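Local coordinates for protein transglutaminase-like enzymes, putative cysteine protease (Cytophaga hutchinsonii, PDB 3ISR) that probably acts as a cysteine protease of the transglutaminase-like superfamily, using a cysteine nucleophile to cleave peptide bonds, at residues B[120-125]-B[180-185]; B[58-63]-B[67-72]; B[205-210]-B[275-280]. All blocks are in the same frame, centred on the assembly; numbering follows the deposited sequence.

Contact 1 (B[120-125]-B[180-185]); sequences SRYCQS and VCRDFA
Arg182 NH2 has two partners: it lies over the phenol ring of Tyr122, 3.4 Å from CZ of Tyr122, and gives a weak hydrogen bond to the carbonyl of Ser166. The result is a cation-pi contact between the first turn of helix 181-194 and the loop 120-125. In the transglutaminase-like fold the nucleophilic cysteine usually stands at the start of such a helix, and Cys181 fits that place, so the contact is probably near the active site, if Cys181 is the nucleophile. The guanidinium carbon CZ of Arg182 is 4.4 Å from the centroid of the Tyr122 ring and nearly on its normal. Yet the two flat groups do not stack: their planes stand 67° apart, and the arginine presents an edge to the ring face. Tyrosine suits this position because its pi cloud accepts the edge of the cation, while other N-H groups turn to Thr168 O and, weakly, Ser166 O. The arginine spans the distance by full extension, with CG anti to the backbone N (chi1 176°) and the chain straight as far as NE.

The Tyr122 ring is covered on its other face too, by CG of the preceding Arg121, 3.5 Å above the plane. Arg121 carries the region into the assembly, through a salt bridge to Asp126 of the second subunit. A type I turn from Ser120 to Cys123 sets Tyr122 at its third position, closed by a 3.1 Å bond from Cys123 N to Ser120 O. Valine cannot cap with its side chain, but Val180 N, at the N-cap position, donates to the anti lone pair of Asp183 OD2 at 2.9 Å, almost straight at 171°.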
# COMPACT_ATOMS: atom_id res chain seq x y z
N SER B 120 -15.87 0.13 0.93
CA SER B 120 -15.84 0.79 2.22
C SER B 120 -14.40 0.79 2.76
O SER B 120 -13.51 0.28 2.08
CB SER B 120 -16.78 0.06 3.18
OG SER B 120 -16.40 -1.30 3.30
N ARG B 121 -14.15 1.37 3.94
CA ARG B 121 -12.78 1.48 4.46
C ARG B 121 -11.95 0.18 4.37
O ARG B 121 -10.82 0.17 3.87
CB ARG B 121 -12.78 2.00 5.91
CG ARG B 121 -11.40 1.92 6.63
CD ARG B 121 -10.25 2.76 5.96
NE ARG B 121 -9.04 2.51 6.74
CZ ARG B 121 -8.17 1.52 6.50
NH1 ARG B 121 -8.33 0.70 5.47
NH2 ARG B 121 -7.13 1.36 7.32
N TYR B 122 -12.51 -0.92 4.89
CA TYR B 122 -11.78 -2.18 4.96
C TYR B 122 -12.11 -3.15 3.83
O TYR B 122 -11.65 -4.29 3.84
CB TYR B 122 -12.06 -2.85 6.31
CG TYR B 122 -11.68 -1.94 7.45
CD1 TYR B 122 -10.33 -1.68 7.73
CD2 TYR B 122 -12.66 -1.29 8.21
CE1 TYR B 122 -9.98 -0.80 8.77
CE2 TYR B 122 -12.32 -0.43 9.25
CZ TYR B 122 -10.98 -0.18 9.52
OH TYR B 122 -10.67 0.65 10.55
N CYS B 123 -12.92 -2.71 2.86
CA CYS B 123 -13.39 -3.60 1.79
C CYS B 123 -13.25 -2.86 0.46
O CYS B 123 -14.24 -2.31 -0.07
CB CYS B 123 -14.84 -4.05 2.02
SG CYS B 123 -15.17 -4.82 3.61
N GLN B 124 -12.02 -2.84 -0.07
CA GLN B 124 -11.69 -2.07 -1.29
C GLN B 124 -12.04 -2.87 -2.53
O GLN B 124 -11.16 -3.32 -3.30
CB GLN B 124 -10.22 -1.65 -1.28
CG GLN B 124 -9.76 -0.92 0.00
CD GLN B 124 -9.08 -1.85 1.00
OE1 GLN B 124 -9.49 -3.01 1.17
NE2 GLN B 124 -8.03 -1.35 1.65
N SER B 125 -13.34 -3.05 -2.73
CA SER B 125 -13.85 -3.92 -3.77
C SER B 125 -13.50 -3.37 -5.13
O SER B 125 -13.30 -4.12 -6.08
CB SER B 125 -15.38 -4.08 -3.63
OG SER B 125 -16.01 -2.84 -3.32
N VAL B 180 -7.85 -13.05 11.31
CA VAL B 180 -8.81 -13.59 12.26
C VAL B 180 -10.19 -13.27 11.69
O VAL B 180 -10.29 -12.83 10.53
CB VAL B 180 -8.61 -13.01 13.68
CG1 VAL B 180 -7.33 -13.60 14.33
CG2 VAL B 180 -8.55 -11.47 13.65
N CYS B 181 -11.26 -13.51 12.45
CA CYS B 181 -12.59 -13.43 11.83
C CYS B 181 -12.88 -12.08 11.14
O CYS B 181 -13.46 -12.06 10.08
CB CYS B 181 -13.70 -13.82 12.81
SG CYS B 181 -13.84 -12.79 14.26
N ARG B 182 -12.50 -10.97 11.76
CA ARG B 182 -12.74 -9.64 11.15
C ARG B 182 -12.19 -9.55 9.72
O ARG B 182 -12.83 -9.01 8.80
CB ARG B 182 -12.11 -8.57 12.04
CG ARG B 182 -12.17 -7.12 11.55
CD ARG B 182 -11.39 -6.30 12.60
NE ARG B 182 -11.46 -4.85 12.48
CZ ARG B 182 -10.74 -4.10 11.62
NH1 ARG B 182 -9.91 -4.67 10.73
NH2 ARG B 182 -10.88 -2.78 11.65
N ASP B 183 -11.01 -10.12 9.54
CA ASP B 183 -10.33 -10.11 8.26
C ASP B 183 -10.98 -11.03 7.24
O ASP B 183 -11.06 -10.70 6.06
CB ASP B 183 -8.86 -10.49 8.46
CG ASP B 183 -8.17 -9.65 9.53
OD1 ASP B 183 -8.14 -8.41 9.41
OD2 ASP B 183 -7.71 -10.23 10.54
N PHE B 184 -11.41 -12.22 7.68
CA PHE B 184 -12.11 -13.16 6.80
C PHE B 184 -13.44 -12.55 6.34
O PHE B 184 -13.84 -12.71 5.18
CB PHE B 184 -12.40 -14.47 7.53
CG PHE B 184 -11.23 -15.43 7.63
CD1 PHE B 184 -10.05 -15.07 8.29
CD2 PHE B 184 -11.34 -16.72 7.13
CE1 PHE B 184 -8.99 -15.97 8.41
CE2 PHE B 184 -10.27 -17.65 7.26
CZ PHE B 184 -9.10 -17.27 7.89
N ALA B 185 -14.13 -11.86 7.24
CA ALA B 185 -15.40 -11.22 6.89
C ALA B 185 -15.16 -10.10 5.88
O ALA B 185 -15.87 -9.98 4.86
CB ALA B 185 -16.06 -10.64 8.14

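Contact 2 (B[58-63]-B[67-72]); sequences EEFSYN and SRFVRL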
# COMPACT_ATOMS: atom_id res chain seq x y z
N GLU B 58 -24.79 6.16 28.03
CA GLU B 58 -25.92 6.46 27.14
C GLU B 58 -25.93 5.51 25.94
O GLU B 58 -24.88 5.28 25.32
CB GLU B 58 -25.85 7.92 26.65
CG GLU B 58 -27.08 8.37 25.82
CD GLU B 58 -26.79 9.51 24.83
OE1 GLU B 58 -25.66 10.05 24.80
OE2 GLU B 58 -27.70 9.86 24.06
N GLU B 59 -27.11 4.97 25.63
CA GLU B 59 -27.30 4.15 24.43
C GLU B 59 -27.80 5.01 23.27
O GLU B 59 -28.66 5.86 23.46
CB GLU B 59 -28.29 3.01 24.67
CG GLU B 59 -28.48 2.12 23.40
CD GLU B 59 -29.54 1.03 23.55
OE1 GLU B 59 -29.78 0.57 24.69
OE2 GLU B 59 -30.12 0.62 22.51
N PHE B 60 -27.25 4.80 22.08
CA PHE B 60 -27.74 5.47 20.86
C PHE B 60 -27.58 4.55 19.65
O PHE B 60 -26.89 3.53 19.72
CB PHE B 60 -27.01 6.80 20.63
CG PHE B 60 -25.56 6.65 20.18
CD1 PHE B 60 -24.54 6.46 21.11
CD2 PHE B 60 -25.24 6.69 18.82
CE1 PHE B 60 -23.21 6.33 20.70
CE2 PHE B 60 -23.92 6.55 18.40
CZ PHE B 60 -22.90 6.38 19.33
N SER B 61 -28.22 4.92 18.54
CA SER B 61 -28.04 4.21 17.29
C SER B 61 -27.86 5.23 16.17
O SER B 61 -28.26 6.38 16.31
CB SER B 61 -29.24 3.31 16.98
OG SER B 61 -29.31 2.19 17.87
N TYR B 62 -27.25 4.80 15.06
CA TYR B 62 -27.27 5.61 13.84
C TYR B 62 -28.71 5.62 13.30
O TYR B 62 -29.54 4.83 13.74
CB TYR B 62 -26.32 5.06 12.78
CG TYR B 62 -24.85 5.00 13.15
CD1 TYR B 62 -24.34 5.75 14.22
CD2 TYR B 62 -23.97 4.22 12.40
CE1 TYR B 62 -22.99 5.68 14.55
CE2 TYR B 62 -22.61 4.17 12.71
CZ TYR B 62 -22.13 4.91 13.79
OH TYR B 62 -20.79 4.87 14.10
N ASN B 63 -28.98 6.49 12.33
CA ASN B 63 -30.26 6.50 11.63
C ASN B 63 -30.64 5.13 11.06
O ASN B 63 -31.82 4.76 11.07
CB ASN B 63 -30.23 7.54 10.50
CG ASN B 63 -29.88 8.94 11.00
OD1 ASN B 63 -29.79 9.19 12.22
ND2 ASN B 63 -29.70 9.87 10.06
N SER B 67 -27.40 -1.31 14.89
CA SER B 67 -26.51 -1.56 16.03
C SER B 67 -26.96 -0.70 17.18
O SER B 67 -27.54 0.37 16.97
CB SER B 67 -25.07 -1.21 15.70
OG SER B 67 -25.01 0.04 15.07
N ARG B 68 -26.68 -1.17 18.40
CA ARG B 68 -26.98 -0.44 19.61
C ARG B 68 -25.66 -0.06 20.21
O ARG B 68 -24.93 -0.92 20.70
CB ARG B 68 -27.74 -1.33 20.60
CG ARG B 68 -29.10 -1.77 20.08
CD ARG B 68 -29.73 -2.83 20.97
NE ARG B 68 -30.02 -2.30 22.30
CZ ARG B 68 -30.27 -3.05 23.38
NH1 ARG B 68 -30.27 -4.37 23.32
NH2 ARG B 68 -30.54 -2.45 24.54
N PHE B 69 -25.35 1.23 20.18
CA PHE B 69 -24.10 1.72 20.74
C PHE B 69 -24.32 2.24 22.15
O PHE B 69 -25.41 2.71 22.47
CB PHE B 69 -23.55 2.84 19.86
CG PHE B 69 -23.15 2.39 18.47
CD1 PHE B 69 -22.04 1.57 18.29
CD2 PHE B 69 -23.88 2.80 17.36
CE1 PHE B 69 -21.64 1.14 17.01
CE2 PHE B 69 -23.50 2.41 16.06
CZ PHE B 69 -22.36 1.56 15.88
N VAL B 70 -23.31 2.13 23.00
CA VAL B 70 -23.35 2.79 24.31
C VAL B 70 -22.08 3.57 24.51
O VAL B 70 -20.99 3.10 24.15
CB VAL B 70 -23.56 1.79 25.51
CG1 VAL B 70 -24.96 1.16 25.47
CG2 VAL B 70 -22.49 0.73 25.53
N ARG B 71 -22.19 4.76 25.07
CA ARG B 71 -21.01 5.58 25.26
C ARG B 71 -20.89 6.15 26.66
O ARG B 71 -21.89 6.43 27.32
CB ARG B 71 -20.94 6.70 24.21
CG ARG B 71 -22.16 7.56 24.15
CD ARG B 71 -21.97 8.73 23.17
NE ARG B 71 -23.26 9.35 22.91
CZ ARG B 71 -23.49 10.26 21.96
NH1 ARG B 71 -24.71 10.75 21.82
NH2 ARG B 71 -22.50 10.66 21.17
N LEU B 72 -19.63 6.30 27.08
CA LEU B 72 -19.29 6.82 28.39
C LEU B 72 -17.93 7.49 28.28
O LEU B 72 -17.18 7.22 27.34
CB LEU B 72 -19.22 5.69 29.42
CG LEU B 72 -18.25 4.52 29.24
CD1 LEU B 72 -16.82 4.91 29.59
CD2 LEU B 72 -18.71 3.37 30.16
O HOH W 1 -27.06 2.06 14.64
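Glu58-Phe60 and Phe69-Arg71 run antiparallel as a beta hairpin, with Glu58-Arg71 and Phe60-Phe69 as hydrogen-bonded pairs and Glu59-Val70 between them as a non-hydrogen-bonded pair. Strand 58-60 is outermost in its four-stranded sheet; strand 69-74 also pairs with strand 28-32. On the face that carries Phe60, Phe69 and Arg71, the Phe60 ring is sandwiched: CB of Phe69 makes a CH-pi contact 3.7 Å from its centroid, and the guanidinium of Arg71 lies over the opposite face in a cation-pi contact. With CG of Phe60 between its backbone N and carbonyl carbon (chi1 72°), the ring folds across toward the neighbouring strand. Glu58 runs alongside Arg71 in a salt bridge, OE1 of Glu58 accepting from NE of Arg71 at 3.1 Å, while NH2 of Arg71 reaches Leu109 O of the second subunit. CE2 of Phe69 sits 3.6 Å over the centre of the Tyr62 ring, completing an aromatic cluster with Phe60 near Gly111 of the second subunit.

Glu59 lies on the other face with Val70, and its carboxylate meets Arg68 in a salt bridge. NE and NH2 of Arg68 each take one oxygen; OE2 of Glu59 lies in the guanidinium plane, 2.9 Å from NE of Arg68, which meets it from above the carboxylate plane. NH2 also bridges to Glu47, the stronger partner, and NH1 donates to Ala36 O. A methionine in place of Arg68 would probably leave the carboxylates of Glu59 and Glu47 without the cation they share. At the turn end, Ser61 OG donates to Ser67 O at 2.7 Å, and one water links Tyr62 N to Ser67 O and Ser67 OG.

Contact 3 (B[205-210]-B[275-280]); sequences YAFKLN and TDFTPF
Phe277 is where the loop 275-280, which follows strand 261-272, reaches the end of strand 199-206 in the four-stranded antiparallel sheet of the transglutaminase-like region, and it does so by laying one face of its ring against the edge of Phe207. The arrangement is a T-shaped (edge-to-face) pair, with centroids 4.8 Å apart and planes at 87°. CD2 of Phe207 stands 3.6 Å above the Phe277 plane, over the ring centre, and CE2 of Phe207 comes 3.5 Å from CD2 of Phe277. In both residues CG is anti to the backbone N (chi1 180° in Phe207), which extends each ring away from its own backbone, the side chains running in opposite senses.

Phe207 is offered from the second position of a type II turn, Ala206 to Leu209, that closes with only a weak bond from Leu209 N to Ala206 O, 3.3 Å long. Lys208 has the positive phi (73°) that the turn type demands.

Beyond Phe277 the loop runs along residues 236-238 of the same chain: Thr278 O accepts from Asn238 ND2, Pro279 packs on Pro236, and Phe280 N donates to Asn238 OD1. Ser272 of strand 261-272 touches both side chains, and from strand 12-24 Phe14 packs on Phe207 and Met12 on Phe277.

No hydrogen bond joins the two segments, and phenylalanine fits both places because it brings no polar group needing one. The attraction is dispersion, aided by the slightly positive C-H edge of one ring facing the pi cloud of the other, so cohesion depends on their near-perpendicular setting.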
# COMPACT_ATOMS: atom_id res chain seq x y z
N TYR B 205 -22.49 -12.70 19.04
CA TYR B 205 -22.10 -13.78 19.97
C TYR B 205 -22.23 -15.11 19.23
O TYR B 205 -23.12 -15.26 18.40
CB TYR B 205 -23.01 -13.74 21.19
CG TYR B 205 -22.83 -12.50 22.03
CD1 TYR B 205 -21.94 -12.48 23.09
CD2 TYR B 205 -23.54 -11.34 21.75
CE1 TYR B 205 -21.75 -11.33 23.86
CE2 TYR B 205 -23.38 -10.18 22.53
CZ TYR B 205 -22.47 -10.19 23.58
OH TYR B 205 -22.30 -9.06 24.35
N ALA B 206 -21.37 -16.08 19.52
CA ALA B 206 -21.37 -17.32 18.75
C ALA B 206 -21.31 -18.56 19.63
O ALA B 206 -20.29 -18.82 20.26
CB ALA B 206 -20.20 -17.33 17.76
N PHE B 207 -22.41 -19.32 19.65
CA PHE B 207 -22.46 -20.59 20.38
C PHE B 207 -21.41 -21.55 19.82
O PHE B 207 -21.24 -21.67 18.61
CB PHE B 207 -23.88 -21.20 20.30
CG PHE B 207 -24.01 -22.53 21.03
CD1 PHE B 207 -23.53 -22.69 22.33
CD2 PHE B 207 -24.63 -23.61 20.40
CE1 PHE B 207 -23.66 -23.92 23.00
CE2 PHE B 207 -24.77 -24.85 21.07
CZ PHE B 207 -24.28 -25.00 22.37
N LYS B 208 -20.69 -22.21 20.73
CA LYS B 208 -19.71 -23.24 20.38
C LYS B 208 -18.42 -22.71 19.73
O LYS B 208 -17.56 -23.49 19.32
CB LYS B 208 -20.35 -24.37 19.54
N LEU B 209 -18.28 -21.39 19.67
CA LEU B 209 -17.00 -20.78 19.32
C LEU B 209 -15.97 -21.06 20.41
O LEU B 209 -16.18 -20.73 21.58
CB LEU B 209 -17.13 -19.27 19.13
CG LEU B 209 -15.86 -18.48 18.80
CD1 LEU B 209 -15.15 -19.03 17.56
CD2 LEU B 209 -16.17 -17.00 18.63
N ASN B 210 -14.85 -21.65 19.99
CA ASN B 210 -13.72 -21.99 20.85
C ASN B 210 -12.44 -21.45 20.19
O ASN B 210 -12.22 -21.69 18.99
CB ASN B 210 -13.66 -23.52 21.01
CG ASN B 210 -12.97 -23.95 22.30
OD1 ASN B 210 -12.76 -25.14 22.52
ND2 ASN B 210 -12.61 -22.99 23.15
N THR B 275 -33.11 -27.70 24.38
CA THR B 275 -32.86 -29.12 24.66
C THR B 275 -31.97 -29.77 23.59
O THR B 275 -30.88 -30.28 23.91
CB THR B 275 -34.17 -29.93 24.92
OG1 THR B 275 -35.17 -29.57 23.96
CG2 THR B 275 -34.69 -29.66 26.31
N ASP B 276 -32.39 -29.72 22.32
CA ASP B 276 -31.70 -30.42 21.24
C ASP B 276 -31.20 -29.47 20.14
O ASP B 276 -31.77 -29.43 19.03
CB ASP B 276 -32.59 -31.53 20.66
N PHE B 277 -30.15 -28.71 20.45
CA PHE B 277 -29.49 -27.85 19.47
C PHE B 277 -28.74 -28.68 18.44
O PHE B 277 -27.80 -29.40 18.78
CB PHE B 277 -28.52 -26.86 20.13
CG PHE B 277 -27.83 -25.94 19.14
CD1 PHE B 277 -28.40 -24.71 18.81
CD2 PHE B 277 -26.64 -26.32 18.52
CE1 PHE B 277 -27.78 -23.86 17.87
CE2 PHE B 277 -26.02 -25.47 17.58
CZ PHE B 277 -26.59 -24.25 17.26
N THR B 278 -29.16 -28.60 17.17
CA THR B 278 -28.44 -29.31 16.12
C THR B 278 -27.76 -28.31 15.15
O THR B 278 -28.45 -27.51 14.51
CB THR B 278 -29.32 -30.39 15.40
OG1 THR B 278 -29.74 -29.92 14.12
CG2 THR B 278 -30.54 -30.80 16.24
N PRO B 279 -26.42 -28.35 15.06
CA PRO B 279 -25.64 -27.36 14.30
C PRO B 279 -25.93 -27.38 12.81
O PRO B 279 -26.07 -28.45 12.21
CB PRO B 279 -24.18 -27.75 14.57
CG PRO B 279 -24.23 -29.16 15.07
CD PRO B 279 -25.55 -29.33 15.75
N PHE B 280 -26.04 -26.19 12.23
CA PHE B 280 -26.25 -26.06 10.79
C PHE B 280 -24.93 -25.65 10.14
O PHE B 280 -24.31 -24.66 10.56
CB PHE B 280 -27.31 -25.00 10.50
CG PHE B 280 -27.60 -24.83 9.04
CD1 PHE B 280 -28.69 -25.45 8.46
CD2 PHE B 280 -26.76 -24.05 8.24
CE1 PHE B 280 -28.95 -25.30 7.11
CE2 PHE B 280 -27.01 -23.90 6.89
CZ PHE B 280 -28.10 -24.52 6.32

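How the contacts relate
Along the chain the order is contact 2, contact 1, contact 3, each closing before the next opens. Their centres form a broad triangle: about 23 Å from contact 1 to contact 2, 25 Å from contact 1 to contact 3 and 28 Å from contact 2 to contact 3, with no two touching. Contact 2 belongs to the beta-rich N-terminal part, while contact 1 uses helix 181-194 of the transglutaminase-like region. Strand 199-206 follows that helix directly and leads to contact 3, across the chain's centre from contact 1, where a late loop meets it. Contacts 1 and 2 both reach the second subunit, so the assembly interface draws on both parts of the chain.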